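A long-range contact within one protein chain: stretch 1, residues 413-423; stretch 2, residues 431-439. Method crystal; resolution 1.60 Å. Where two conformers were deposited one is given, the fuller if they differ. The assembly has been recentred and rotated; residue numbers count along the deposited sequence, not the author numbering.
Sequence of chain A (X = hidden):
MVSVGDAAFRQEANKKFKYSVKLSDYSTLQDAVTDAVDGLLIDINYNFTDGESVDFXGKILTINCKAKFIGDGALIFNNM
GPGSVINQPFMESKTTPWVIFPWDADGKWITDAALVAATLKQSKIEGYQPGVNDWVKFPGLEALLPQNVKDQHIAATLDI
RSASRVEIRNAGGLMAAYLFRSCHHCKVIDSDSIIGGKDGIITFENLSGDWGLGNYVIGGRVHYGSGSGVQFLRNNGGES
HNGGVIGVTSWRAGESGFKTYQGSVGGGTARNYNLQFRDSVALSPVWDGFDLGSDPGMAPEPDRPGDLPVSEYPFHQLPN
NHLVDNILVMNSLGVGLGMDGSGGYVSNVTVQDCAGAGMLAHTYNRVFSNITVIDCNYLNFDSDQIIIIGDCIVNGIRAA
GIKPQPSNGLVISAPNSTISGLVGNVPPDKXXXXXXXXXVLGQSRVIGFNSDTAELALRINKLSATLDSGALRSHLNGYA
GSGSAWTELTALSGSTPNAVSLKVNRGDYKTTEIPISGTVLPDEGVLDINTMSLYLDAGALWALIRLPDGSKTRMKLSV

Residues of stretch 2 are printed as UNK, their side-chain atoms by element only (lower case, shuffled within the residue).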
ATOM      1  N   SER A 413     -23.095  -6.384  -0.853  1.00 12.61           N
ATOM      2  CA  SER A 413     -23.946  -7.437  -0.300  1.00 11.82           C
ATOM      3  C   SER A 413     -23.084  -8.335   0.581  1.00 12.74           C
ATOM      4  O   SER A 413     -22.355  -9.235   0.113  1.00 13.78           O
ATOM      5  CB  SER A 413     -24.533  -8.224  -1.451  1.00 15.08           C
ATOM      6  OG  SER A 413     -25.275  -9.352  -0.996  1.00 20.51           O
ATOM      7  N   ALA A 414     -23.157  -8.047   1.878  1.00 12.51           N
ATOM      8  CA  ALA A 414     -22.375  -8.725   2.910  1.00 11.56           C
ATOM      9  C   ALA A 414     -23.216  -8.918   4.157  1.00 11.46           C
ATOM     10  O   ALA A 414     -22.935  -8.393   5.229  1.00 11.93           O
ATOM     11  CB  ALA A 414     -21.098  -7.933   3.218  1.00 11.24           C
ATOM     12  N   PRO A 415     -24.299  -9.690   4.008  1.00 12.61           N
ATOM     13  CA  PRO A 415     -25.325  -9.757   5.042  1.00 13.12           C
ATOM     14  C   PRO A 415     -24.933 -10.355   6.376  1.00 11.90           C
ATOM     15  O   PRO A 415     -25.652 -10.133   7.361  1.00 12.75           O
ATOM     16  CB  PRO A 415     -26.426 -10.584   4.376  1.00 12.79           C
ATOM     17  CG  PRO A 415     -25.784 -11.329   3.263  1.00 16.92           C
ATOM     18  CD  PRO A 415     -24.591 -10.538   2.831  1.00 13.57           C
ATOM     19  N   ASN A 416     -23.824 -11.094   6.441  1.00 12.97           N
ATOM     20  CA  ASN A 416     -23.364 -11.672   7.680  1.00 13.56           C
ATOM     21  C   ASN A 416     -22.063 -11.017   8.198  1.00 13.45           C
ATOM     22  O   ASN A 416     -21.459 -11.533   9.163  1.00 15.46           O
ATOM     23  CB  ASN A 416     -23.141 -13.150   7.453  1.00 15.01           C
ATOM     24  CG  ASN A 416     -24.421 -13.886   7.074  1.00 20.17           C
ATOM     25  OD1 ASN A 416     -25.436 -13.773   7.770  1.00 19.48           O
ATOM     26  ND2 ASN A 416     -24.370 -14.670   5.980  1.00 19.18           N
ATOM     27  N   SER A 417     -21.671  -9.886   7.599  1.00 13.09           N
ATOM     28  CA  SER A 417     -20.409  -9.244   7.925  1.00 12.48           C
ATOM     29  C   SER A 417     -20.615  -7.943   8.709  1.00 12.27           C
ATOM     30  O   SER A 417     -21.669  -7.317   8.589  1.00 12.47           O
ATOM     31  CB  SER A 417     -19.660  -8.939   6.643  1.00 13.77           C
ATOM     32  OG  SER A 417     -19.301 -10.167   5.987  1.00 15.42           O
ATOM     33  N   THR A 418     -19.562  -7.520   9.398  1.00 13.48           N
ATOM     34  CA  THR A 418     -19.502  -6.213  10.009  1.00 13.85           C
ATOM     35  C   THR A 418     -18.490  -5.378   9.241  1.00 11.38           C
ATOM     36  O   THR A 418     -17.376  -5.840   9.004  1.00 11.75           O
ATOM     37  CB  THR A 418     -19.105  -6.328  11.462  1.00 15.62           C
ATOM     38  OG1 THR A 418     -20.186  -7.002  12.167  1.00 19.90           O
ATOM     39  CG2 THR A 418     -18.870  -4.945  12.070  1.00 18.31           C
ATOM     40  N   ILE A 419     -18.884  -4.144   8.902  1.00 10.88           N
ATOM     41  CA  ILE A 419     -18.074  -3.240   8.115  1.00 11.48           C
ATOM     42  C   ILE A 419     -17.885  -1.941   8.873  1.00 11.58           C
ATOM     43  O   ILE A 419     -18.819  -1.430   9.479  1.00 12.07           O
ATOM     44  CB  ILE A 419     -18.715  -2.979   6.724  1.00 11.43           C
ATOM     45  CG1 ILE A 419     -18.860  -4.343   5.993  1.00 15.73           C
ATOM     46  CG2 ILE A 419     -17.875  -1.918   5.977  1.00 11.63           C
ATOM     47  CD1 ILE A 419     -19.270  -4.228   4.615  1.00 21.18           C
ATOM     48  N   SER A 420     -16.636  -1.468   8.913  1.00 11.30           N
ATOM     49  CA  SER A 420     -16.304  -0.145   9.424  1.00 12.93           C
ATOM     50  C   SER A 420     -15.475   0.604   8.398  1.00 13.17           C
ATOM     51  O   SER A 420     -14.795  -0.007   7.593  1.00 12.99           O
ATOM     52  CB  SER A 420     -15.457  -0.218  10.696  1.00 15.19           C
ATOM     53  OG  SER A 420     -16.072  -1.024  11.665  1.00 17.87           O
ATOM     54  N   GLY A 421     -15.540   1.936   8.425  1.00 12.03           N
ATOM     55  CA  GLY A 421     -14.641   2.738   7.597  1.00 10.87           C
ATOM     56  C   GLY A 421     -15.015   2.713   6.128  1.00 10.01           C
ATOM     57  O   GLY A 421     -14.130   2.673   5.275  1.00 11.65           O
ATOM     58  N   LEU A 422     -16.322   2.679   5.841  1.00 10.72           N
ATOM     59  CA  LEU A 422     -16.805   2.708   4.442  1.00 10.96           C
ATOM     60  C   LEU A 422     -16.780   4.134   3.928  1.00 13.14           C
ATOM     61  O   LEU A 422     -17.398   5.016   4.547  1.00 15.22           O
ATOM     62  CB  LEU A 422     -18.215   2.130   4.367  1.00 12.51           C
ATOM     63  CG  LEU A 422     -18.894   2.165   3.026  1.00 12.50           C
ATOM     64  CD1 LEU A 422     -18.133   1.390   1.998  1.00 15.01           C
ATOM     65  CD2 LEU A 422     -20.329   1.582   3.194  1.00 13.55           C
ATOM     66  N   VAL A 423     -16.011   4.383   2.867  1.00 12.02           N
ATOM     67  CA  VAL A 423     -15.747   5.705   2.330  1.00 12.07           C
ATOM     68  C   VAL A 423     -16.181   5.828   0.876  1.00 11.23           C
ATOM     69  O   VAL A 423     -15.982   4.912   0.055  1.00 12.71           O
ATOM     70  CB  VAL A 423     -14.213   5.977   2.447  1.00 13.94           C
ATOM     71  CG1 VAL A 423     -13.763   7.136   1.617  1.00 16.53           C
ATOM     72  CG2 VAL A 423     -13.838   6.164   3.903  1.00 17.35           C
ATOM     73  N   UNK A 431     -26.733  -0.874  -0.109  1.00 14.82           N
ATOM     74  CA  UNK A 431     -25.890  -1.618   0.809  1.00 15.83           C
ATOM     75  C   UNK A 431     -26.735  -2.580   1.611  1.00 15.92           C
ATOM     76  O   UNK A 431     -27.785  -2.192   2.126  1.00 16.10           O
ATOM     77  c   UNK A 431     -24.359   0.362   1.148  1.00 23.28           C
ATOM     78  c   UNK A 431     -24.552  -1.363   2.902  1.00 18.71           C
ATOM     79  c   UNK A 431     -25.277  -0.644   1.826  1.00 18.55           C
ATOM     80  c   UNK A 431     -24.048   1.520   2.061  1.00 25.35           C
ATOM     81  N   UNK A 432     -26.285  -3.817   1.718  1.00 14.44           N
ATOM     82  CA  UNK A 432     -26.878  -4.815   2.584  1.00 17.27           C
ATOM     83  C   UNK A 432     -25.737  -5.386   3.396  1.00 15.13           C
ATOM     84  O   UNK A 432     -24.852  -6.006   2.846  1.00 14.71           O
ATOM     85  c   UNK A 432     -27.828  -7.301   2.349  1.00 27.40           C
ATOM     86  c   UNK A 432     -28.136  -8.319   1.226  1.00 33.75           C
ATOM     87  c   UNK A 432     -27.540  -5.920   1.750  1.00 20.71           C
ATOM     88  c   UNK A 432     -29.003  -7.248   3.299  1.00 31.99           C
ATOM     89  N   UNK A 433     -25.729  -5.136   4.705  1.00 14.89           N
ATOM     90  CA  UNK A 433     -24.681  -5.626   5.585  1.00 14.05           C
ATOM     91  C   UNK A 433     -25.252  -6.124   6.886  1.00 14.16           C
ATOM     92  O   UNK A 433     -26.346  -5.701   7.262  1.00 15.71           O
ATOM     93  c   UNK A 433     -24.207  -3.300   6.494  0.70 11.83           C
ATOM     94  c   UNK A 433     -22.823  -4.234   4.617  0.70 18.95           C
ATOM     95  c   UNK A 433     -23.595  -4.559   5.875  0.70 14.10           C
ATOM     96  N   UNK A 434     -24.515  -7.016   7.544  1.00 11.18           N
ATOM     97  CA  UNK A 434     -24.843  -7.454   8.906  1.00 12.41           C
ATOM     98  C   UNK A 434     -24.896  -6.278   9.878  1.00 13.24           C
ATOM     99  O   UNK A 434     -25.882  -6.074  10.573  1.00 13.65           O
ATOM    100  N   UNK A 435     -23.813  -5.519   9.924  1.00 11.41           N
ATOM    101  CA  UNK A 435     -23.751  -4.318  10.749  1.00 10.23           C
ATOM    102  C   UNK A 435     -22.729  -3.365  10.131  1.00 10.77           C
ATOM    103  O   UNK A 435     -21.765  -3.784   9.506  1.00 11.98           O
ATOM    104  o   UNK A 435     -24.527  -2.556  12.775  1.00 15.99           O
ATOM    105  c   UNK A 435     -23.849  -3.545  13.162  1.00 13.08           C
ATOM    106  c   UNK A 435     -23.308  -4.582  12.164  1.00 12.25           C
ATOM    107  n   UNK A 435     -23.541  -3.731  14.424  1.00 25.17           N
ATOM    108  N   UNK A 436     -23.036  -2.095  10.221  1.00 11.19           N
ATOM    109  CA  UNK A 436     -22.115  -1.027   9.780  1.00 10.96           C
ATOM    110  C   UNK A 436     -21.828  -0.218  11.043  1.00 12.06           C
ATOM    111  O   UNK A 436     -22.770   0.238  11.691  1.00 12.20           O
ATOM    112  c   UNK A 436     -22.751   1.800   7.159  1.00 15.28           C
ATOM    113  c   UNK A 436     -20.882   0.203   7.200  1.00 15.23           C
ATOM    114  c   UNK A 436     -22.784  -0.147   8.725  1.00 12.08           C
ATOM    115  c   UNK A 436     -21.918   0.884   8.023  1.00 13.47           C
ATOM    116  N   UNK A 437     -20.552  -0.056  11.406  1.00 11.82           N
ATOM    117  CA  UNK A 437     -20.211   0.428  12.749  1.00 14.20           C
ATOM    118  C   UNK A 437     -19.026   1.373  12.674  1.00 15.34           C
ATOM    119  O   UNK A 437     -18.014   1.027  12.056  1.00 16.77           O
ATOM    120  c   UNK A 437     -19.814  -0.785  13.623  1.00 15.92           C
ATOM    121  c   UNK A 437     -20.207  -2.795  14.972  1.00 30.83           C
ATOM    122  c   UNK A 437     -20.548  -1.310  14.836  1.00 28.26           C
ATOM    123  c   UNK A 437     -22.054  -1.058  14.822  1.00 27.75           C
ATOM    124  N   UNK A 438     -19.137   2.563  13.309  1.00 13.99           N
ATOM    125  CA  UNK A 438     -18.005   3.498  13.450  1.00 13.89           C
ATOM    126  C   UNK A 438     -17.964   4.060  14.903  1.00 13.00           C
ATOM    127  O   UNK A 438     -18.360   5.221  15.194  1.00 12.50           O
ATOM    128  c   UNK A 438     -18.137   4.561  12.369  1.00 15.64           C
ATOM    129  o   UNK A 438     -16.742   3.625  10.550  1.00 21.25           O
ATOM    130  o   UNK A 438     -18.978   3.748  10.181  1.00 21.84           O
ATOM    131  c   UNK A 438     -17.942   3.954  10.921  1.00 24.10           C
ATOM    132  N   UNK A 439     -17.569   3.200  15.825  1.00 11.77           N
ATOM    133  CA  UNK A 439     -17.757   3.425  17.281  1.00 12.47           C
ATOM    134  C   UNK A 439     -16.753   4.309  17.976  1.00 12.61           C
ATOM    135  O   UNK A 439     -16.913   4.517  19.185  1.00 10.91           O
ATOM    136  c   UNK A 439     -17.667   1.999  17.843  1.00 14.64           C
ATOM    137  c   UNK A 439     -16.972   1.862  15.593  1.00 11.60           C
ATOM    138  c   UNK A 439     -16.685   1.350  16.966  1.00 14.58           C
TER
HETATM  139  O   HOH W   1     -21.815  -6.243  14.738  1.00 43.45           O
HETATM  140  O   HOH W   2     -18.672   3.582   7.538  1.00 17.05           O

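Position 431 carries four side-chain carbons, forked at the first, with one arm two carbons long. The tip of that arm lies 3.9 Å from Leu422 CD2. A fork at CB with unequal arms identifies Ile431, whose CD1 makes this apolar contact.

Position 432 also has four carbons, but the fork is at the second, 4.1 Å from Pro415 CB; one terminal carbon comes within 3.8 Å of Ser413 OG. This is Leu432. Its backbone O accepts a nearly linear hydrogen bond from Ala414 N (2.8 Å, 174°), pairing the strands in parallel.

At position 433 there are three carbons, two of them borne on CB, and one of these lies 3.6 Å from Ile419 CD1. The short symmetric fork gives Val433; its CG1 is that carbon, and Ala414 CB is 4.3 Å from the same CG1.

Position 434 has no side-chain atoms and is Gly434. An ideal CB would point toward stretch 1 and sit 2.6 Å from Ser417 O, a clash, so the bare backbone is what fits here. Gly434 N donates to Ala414 O at 3.1 Å, the same oxygen that accepts from Ser417 N (3.1 Å) in the type I turn from Ala414 to Ser417.

Position 435 shows two carbons, the second bearing one oxygen and one nitrogen. CB lies 4.0 Å from Thr418 OG1. The terminal amide identifies Asn435; water 1 joins its ND2 (3.1 Å) to Thr418 OG1 (3.1 Å). Along the backbone, Asn435 N donates to Ser417 O (3.1 Å) and Asn435 O accepts from Ile419 N (3.0 Å).

Four carbons forked at the second recur at position 436, one tip 3.9 Å from Ile419 CG2. This is Leu436, and its CD1 also lies 4.3 Å from Leu422 CD2.

Position 437 repeats that fork, with a tip 3.9 Å from Thr418 CG2, and is Leu437. Its N donates to Ile419 O (2.9 Å), while its O receives Ser420 OG (2.9 Å).

Position 438 has two carbons, the second carrying two oxygens, one 3.0 Å from Gly421 N. The carboxylate marks Asp438: OD1 accepts from that amide, and OD2 reaches Leu422 N through water 2.

At position 439 three carbons close a ring onto the backbone N, giving Pro439, which makes no contact with stretch 1.

The contact thus works as parallel pairing interrupted by a bulge. Both stretches turn a corner, at Pro415 and Asn416 in the first and at Gly434 in the second, and the register shifts by two between Ala414 and Thr418. Ala414, Ile419, Val433 and Leu436 share an apolar face, while Asp438 extends the pairing through its side chain.

Stretch 2 (431-439) ILVGNLLDP
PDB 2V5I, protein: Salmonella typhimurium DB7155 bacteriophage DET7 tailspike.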